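Local coordinates for protein Sec-alkylsulfatase (Pseudomonas sp., PDB 4AXH) that hydrolyses (R)-secondary alkyl sulfates with strict inversion of configuration, using a pair of zinc ions and yielding (S)-alcohols and inorganic sulfate, at residues A133-I138 with R157-L162; S142-I147 with L162-R167. All coordinates share one frame; numbering follows the deposited sequence.

Contact 1 (A133-I138 with R157-L162)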
loop_
_atom_site.group_PDB
_atom_site.type_symbol
_atom_site.label_atom_id
_atom_site.label_comp_id
_atom_site.label_asym_id
_atom_site.label_seq_id
_atom_site.Cartn_x
_atom_site.Cartn_y
_atom_site.Cartn_z
ATOM N N ALA A 133 1.768 -21.323 16.010
ATOM C CA ALA A 133 1.068 -22.056 14.954
ATOM C C ALA A 133 0.787 -23.540 15.308
ATOM O O ALA A 133 1.101 -23.990 16.406
ATOM C CB ALA A 133 1.826 -21.932 13.647
ATOM N N ASN A 134 0.152 -24.268 14.385
ATOM C CA ASN A 134 -0.195 -25.678 14.512
ATOM C C ASN A 134 0.583 -26.507 13.504
ATOM O O ASN A 134 0.975 -26.004 12.432
ATOM C CB ASN A 134 -1.714 -25.906 14.244
ATOM C CG ASN A 134 -2.668 -25.080 15.071
ATOM O OD1 ASN A 134 -2.353 -24.569 16.165
ATOM N ND2 ASN A 134 -3.872 -24.951 14.564
ATOM N N MET A 135 0.753 -27.809 13.841
ATOM C CA MET A 135 1.393 -28.809 12.990
ATOM C C MET A 135 0.323 -29.879 12.703
ATOM O O MET A 135 -0.246 -30.463 13.629
ATOM C CB MET A 135 2.611 -29.432 13.727
ATOM C CG MET A 135 3.434 -30.434 12.893
ATOM S SD MET A 135 4.557 -31.462 13.901
ATOM C CE MET A 135 5.861 -30.245 14.317
ATOM N N THR A 136 0.039 -30.111 11.443
ATOM C CA THR A 136 -0.896 -31.160 11.042
ATOM C C THR A 136 -0.069 -32.433 10.734
ATOM O O THR A 136 0.879 -32.374 9.944
ATOM C CB THR A 136 -1.698 -30.707 9.834
ATOM O OG1 THR A 136 -2.355 -29.459 10.129
ATOM C CG2 THR A 136 -2.675 -31.776 9.359
ATOM N N ILE A 137 -0.395 -33.552 11.394
ATOM C CA ILE A 137 0.295 -34.820 11.175
ATOM C C ILE A 137 -0.610 -35.833 10.491
ATOM O O ILE A 137 -1.532 -36.337 11.118
ATOM C CB ILE A 137 0.954 -35.408 12.447
ATOM C CG1 ILE A 137 1.885 -34.396 13.107
ATOM C CG2 ILE A 137 1.709 -36.692 12.082
ATOM C CD1 ILE A 137 1.950 -34.476 14.595
ATOM N N ILE A 138 -0.337 -36.126 9.218
ATOM C CA ILE A 138 -1.067 -37.120 8.419
ATOM C C ILE A 138 -0.253 -38.405 8.496
ATOM O O ILE A 138 0.956 -38.392 8.236
ATOM C CB ILE A 138 -1.275 -36.700 6.933
ATOM C CG1 ILE A 138 -1.648 -35.229 6.766
ATOM C CG2 ILE A 138 -2.275 -37.594 6.230
ATOM C CD1 ILE A 138 -1.296 -34.656 5.351
ATOM N N ARG A 157 10.252 -29.957 17.555
ATOM C CA ARG A 157 10.718 -31.152 18.261
ATOM C C ARG A 157 9.754 -31.565 19.363
ATOM O O ARG A 157 9.404 -32.738 19.447
ATOM C CB ARG A 157 12.151 -30.930 18.822
ATOM C CG ARG A 157 12.849 -32.176 19.320
ATOM C CD ARG A 157 13.388 -33.060 18.210
ATOM N NE ARG A 157 12.372 -33.954 17.638
ATOM C CZ ARG A 157 11.995 -35.095 18.192
ATOM N NH1 ARG A 157 12.537 -35.493 19.342
ATOM N NH2 ARG A 157 11.050 -35.837 17.622
ATOM N N ALA A 158 9.313 -30.613 20.191
ATOM C CA ALA A 158 8.371 -30.896 21.266
ATOM C C ALA A 158 7.018 -31.404 20.746
ATOM O O ALA A 158 6.481 -32.348 21.312
ATOM C CB ALA A 158 8.200 -29.670 22.151
ATOM N N ALA A 159 6.480 -30.792 19.674
ATOM C CA ALA A 159 5.211 -31.196 19.045
ATOM C C ALA A 159 5.263 -32.670 18.584
ATOM O O ALA A 159 4.389 -33.488 18.927
ATOM C CB ALA A 159 4.937 -30.306 17.854
ATOM N N LEU A 160 6.338 -33.001 17.834
ATOM C CA LEU A 160 6.648 -34.339 17.349
ATOM C C LEU A 160 6.910 -35.328 18.518
ATOM O O LEU A 160 6.532 -36.494 18.415
ATOM C CB LEU A 160 7.863 -34.224 16.446
ATOM C CG LEU A 160 7.845 -35.024 15.176
ATOM C CD1 LEU A 160 7.016 -34.364 14.116
ATOM C CD2 LEU A 160 9.263 -35.207 14.665
ATOM N N ASP A 161 7.502 -34.861 19.633
ATOM C CA ASP A 161 7.761 -35.692 20.815
ATOM C C ASP A 161 6.453 -36.157 21.463
ATOM O O ASP A 161 6.320 -37.355 21.805
ATOM C CB ASP A 161 8.635 -34.952 21.857
ATOM C CG ASP A 161 10.145 -35.011 21.640
ATOM O OD1 ASP A 161 10.603 -35.878 20.850
ATOM O OD2 ASP A 161 10.880 -34.252 22.329
ATOM N N LEU A 162 5.495 -35.192 21.637
ATOM C CA LEU A 162 4.166 -35.372 22.215
ATOM C C LEU A 162 3.360 -36.309 21.343
ATOM O O LEU A 162 2.684 -37.178 21.881
ATOM C CB LEU A 162 3.466 -34.015 22.391
ATOM C CG LEU A 162 2.003 -33.986 22.865
ATOM C CD1 LEU A 162 1.847 -34.572 24.248
ATOM C CD2 LEU A 162 1.467 -32.559 22.827
#

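Contact 2 (S142-I147 with L162-R167)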
loop_
_atom_site.group_PDB
_atom_site.type_symbol
_atom_site.label_atom_id
_atom_site.label_comp_id
_atom_site.label_asym_id
_atom_site.label_seq_id
_atom_site.Cartn_x
_atom_site.Cartn_y
_atom_site.Cartn_z
ATOM N N SER A 142 3.966 -45.669 4.962
ATOM C CA SER A 142 5.198 -45.977 5.698
ATOM C C SER A 142 5.570 -44.988 6.815
ATOM O O SER A 142 5.810 -45.414 7.946
ATOM C CB SER A 142 6.368 -46.182 4.738
ATOM O OG SER A 142 6.606 -45.060 3.903
ATOM N N GLY A 143 5.632 -43.696 6.483
ATOM C CA GLY A 143 6.022 -42.660 7.427
ATOM C C GLY A 143 4.931 -41.668 7.731
ATOM O O GLY A 143 3.775 -42.059 7.894
ATOM N N LEU A 144 5.314 -40.378 7.828
ATOM C CA LEU A 144 4.431 -39.260 8.166
ATOM C C LEU A 144 4.505 -38.138 7.165
ATOM O O LEU A 144 5.586 -37.784 6.678
ATOM C CB LEU A 144 4.767 -38.668 9.555
ATOM C CG LEU A 144 4.768 -39.583 10.786
ATOM C CD1 LEU A 144 5.245 -38.828 11.984
ATOM C CD2 LEU A 144 3.401 -40.142 11.093
ATOM N N VAL A 145 3.346 -37.542 6.880
ATOM C CA VAL A 145 3.265 -36.359 6.032
ATOM C C VAL A 145 2.807 -35.229 6.897
ATOM O O VAL A 145 1.800 -35.330 7.598
ATOM C CB VAL A 145 2.589 -36.500 4.647
ATOM C CG1 VAL A 145 1.369 -37.388 4.714
ATOM C CG2 VAL A 145 2.274 -35.148 4.008
ATOM N N LEU A 146 3.655 -34.215 6.968
ATOM C CA LEU A 146 3.465 -33.068 7.826
ATOM C C LEU A 146 3.073 -31.835 7.052
ATOM O O LEU A 146 3.605 -31.551 5.978
ATOM C CB LEU A 146 4.780 -32.810 8.549
ATOM C CG LEU A 146 4.940 -33.259 9.958
ATOM C CD1 LEU A 146 4.701 -34.731 10.119
ATOM C CD2 LEU A 146 6.314 -32.907 10.441
ATOM N N ILE A 147 2.138 -31.090 7.602
ATOM C CA ILE A 147 1.800 -29.785 7.042
ATOM C C ILE A 147 2.193 -28.788 8.101
ATOM O O ILE A 147 1.660 -28.820 9.206
ATOM C CB ILE A 147 0.455 -29.561 6.252
ATOM C CG1 ILE A 147 -0.169 -28.200 6.521
ATOM C CG2 ILE A 147 -0.568 -30.713 6.313
ATOM C CD1 ILE A 147 0.411 -27.139 5.702
ATOM N N LEU A 162 5.495 -35.192 21.637
ATOM C CA LEU A 162 4.166 -35.372 22.215
ATOM C C LEU A 162 3.360 -36.309 21.343
ATOM O O LEU A 162 2.684 -37.178 21.881
ATOM C CB LEU A 162 3.466 -34.015 22.391
ATOM C CG LEU A 162 2.003 -33.986 22.865
ATOM C CD1 LEU A 162 1.847 -34.572 24.248
ATOM C CD2 LEU A 162 1.467 -32.559 22.827
ATOM N N TYR A 163 3.489 -36.187 20.015
ATOM C CA TYR A 163 2.833 -37.070 19.059
ATOM C C TYR A 163 3.358 -38.500 19.182
ATOM O O TYR A 163 2.558 -39.452 19.188
ATOM C CB TYR A 163 3.034 -36.575 17.621
ATOM C CG TYR A 163 2.537 -37.541 16.568
ATOM C CD1 TYR A 163 1.191 -37.572 16.194
ATOM C CD2 TYR A 163 3.412 -38.416 15.925
ATOM C CE1 TYR A 163 0.729 -38.458 15.214
ATOM C CE2 TYR A 163 2.960 -39.317 14.955
ATOM C CZ TYR A 163 1.617 -39.333 14.602
ATOM O OH TYR A 163 1.161 -40.209 13.649
ATOM N N PHE A 164 4.692 -38.669 19.243
ATOM C CA PHE A 164 5.270 -40.014 19.340
ATOM C C PHE A 164 4.973 -40.703 20.667
ATOM O O PHE A 164 4.934 -41.929 20.712
ATOM C CB PHE A 164 6.765 -40.030 18.962
ATOM C CG PHE A 164 7.019 -39.745 17.500
ATOM C CD1 PHE A 164 6.247 -40.359 16.508
ATOM C CD2 PHE A 164 8.061 -38.904 17.110
ATOM C CE1 PHE A 164 6.488 -40.107 15.161
ATOM C CE2 PHE A 164 8.289 -38.631 15.760
ATOM C CZ PHE A 164 7.502 -39.236 14.792
ATOM N N GLN A 165 4.690 -39.918 21.731
ATOM C CA GLN A 165 4.332 -40.465 23.039
ATOM C C GLN A 165 2.951 -41.172 23.035
ATOM O O GLN A 165 2.651 -41.905 23.988
ATOM C CB GLN A 165 4.371 -39.377 24.101
ATOM C CG GLN A 165 5.713 -39.276 24.795
ATOM C CD GLN A 165 5.974 -37.902 25.353
ATOM O OE1 GLN A 165 6.973 -37.258 25.017
ATOM N NE2 GLN A 165 5.092 -37.423 26.229
ATOM N N HIS A 166 2.134 -40.973 21.962
ATOM C CA HIS A 166 0.778 -41.512 21.851
ATOM C C HIS A 166 0.515 -42.216 20.558
ATOM O O HIS A 166 -0.480 -42.938 20.437
ATOM C CB HIS A 166 -0.259 -40.403 22.064
ATOM C CG HIS A 166 -0.151 -39.772 23.415
ATOM N ND1 HIS A 166 0.726 -38.719 23.651
ATOM C CD2 HIS A 166 -0.726 -40.136 24.586
ATOM C CE1 HIS A 166 0.647 -38.466 24.949
ATOM N NE2 HIS A 166 -0.221 -39.284 25.555
ATOM N N ARG A 167 1.396 -42.018 19.575
ATOM C CA ARG A 167 1.252 -42.644 18.265
ATOM C C ARG A 167 2.508 -43.434 17.854
ATOM O O ARG A 167 3.556 -43.275 18.497
ATOM C CB ARG A 167 0.822 -41.608 17.212
ATOM C CG ARG A 167 -0.599 -41.064 17.437
ATOM C CD ARG A 167 -1.690 -42.120 17.384
ATOM N NE ARG A 167 -1.872 -42.606 16.018
ATOM C CZ ARG A 167 -2.264 -43.836 15.715
ATOM N NH1 ARG A 167 -2.524 -44.710 16.676
ATOM N NH2 ARG A 167 -2.392 -44.204 14.447
#

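Contact 1 (A133-I138 with R157-L162)
M135 reaches from strand 135-138 to A159 and L160 on helix 153-164, and the contact across is purely apolar. Its methyl CE lies 3.7 Å from CB of A159, while the sulfur SD sits 3.8 Å from CD1 of L160. Two consecutive helix residues thus receive two consecutive atoms of a single side chain. With CG anti to the backbone N (chi1 -176°) the thioether heads straight out from the strand, and a bend at chi3 (-74°) carries CE over to A159. The side chains of M135 and L160 meet at about a right angle. A159 suits its place because a lone methyl lets a helix turn come near the strand; the closest CA atoms, those of M135 and A159, are 7.5 Å apart. A flexible, unbranched methionine fits such a surface well. I137, two residues further along, also points its CB at the helix but stops short of touching residues 157-162.

In the metallo-beta-lactamase fold, helices flank a core of two mixed beta-sheets, and here helix 153-164 packs on one face of the eight-stranded sheet. A159 extends the same apolar layer to V127 and L150, and L160 to L146 and I191.

The polar bonds lead elsewhere: antiparallel backbone hydrogen bonds tie M135 and I137 to strand 124-128, and T136, which turns its hydroxyl to the other face of the sheet, has OG1 hydrogen-bonded to OE1 of Q354. The side chain of M135 lies about 9 Å from that of H184, a zinc ligand.

Contact 2 (S142-I147 with L162-R167)
L144 sets CG anti to its own carbonyl carbon (chi1 -56°) and sends its two methyls out from the strand toward Y163 and F164. Y163 has CG anti to the backbone N (chi1 172°), while F164 comes in from the other direction. The rings of these consecutive residues both reach L144, Y163 with CE2 and OH, F164 with CZ and CE1. CD1 of L144 stands 3.6 Å from CZ of F164 and 3.8 Å from CE2 of Y163, meeting both rings obliquely. CD2, the other branch, packs beside the phenol oxygen, 3.4 Å from OH of Y163. The side chains of L144 and Y163 run antiparallel alongside one another, whereas L144 and F164 point at each other from the two elements. A forked leucine suits the spot, since each arm can serve a different aromatic group.

Strand 144-147, helix 153-164 and strand 172-176 make up a beta-alpha-beta unit, in which the helix crosses over between two adjacent parallel strands. The contact joins L144 of the first strand to Y163 and F164 of the crossover helix, and L144 is hydrogen-bonded through its backbone to V173 and A174 of the returning strand.

Around the rings, within the helix segment, CE1 of F164 lies at the edge of the Y163 ring, and CB of R167 rests 3.5 Å above one face, offset toward the rim. F164 also makes a cation-pi contact with K169. OH of Y163 is hydrogen-bonded to OE2 of E139, whose OE1 forms a salt bridge with NH2 of R167; tyrosine therefore combines a ring for packing with a satisfied polar tip. O of Y163 accepts from N of H166 and N of R167. A separate, local bond runs from ND1 of H166 to O of L162, nearly straight (3.1 Å, 170°) and in the plane of the imidazole.

Contacts 1 and 2 lie side by side, their centres 7 Å apart, and both pack helix 153-164 on the same eight-stranded sheet. Strands 135-138 and 144-147 are antiparallel neighbours, joined by probable hydrogen bonds from N of I138 to O of V145 and from N of I147 to O of T136. Along the chain the segments alternate: the two strands come first, then the helix, whose earlier part meets the first strand and whose later part meets the second, with L162 common to both. I137 links the two, touching Y163 and L144. Together they form continuous packing within the metallo-beta-lactamase domain, contact 1 nearer the zinc site and contact 2 farther from it.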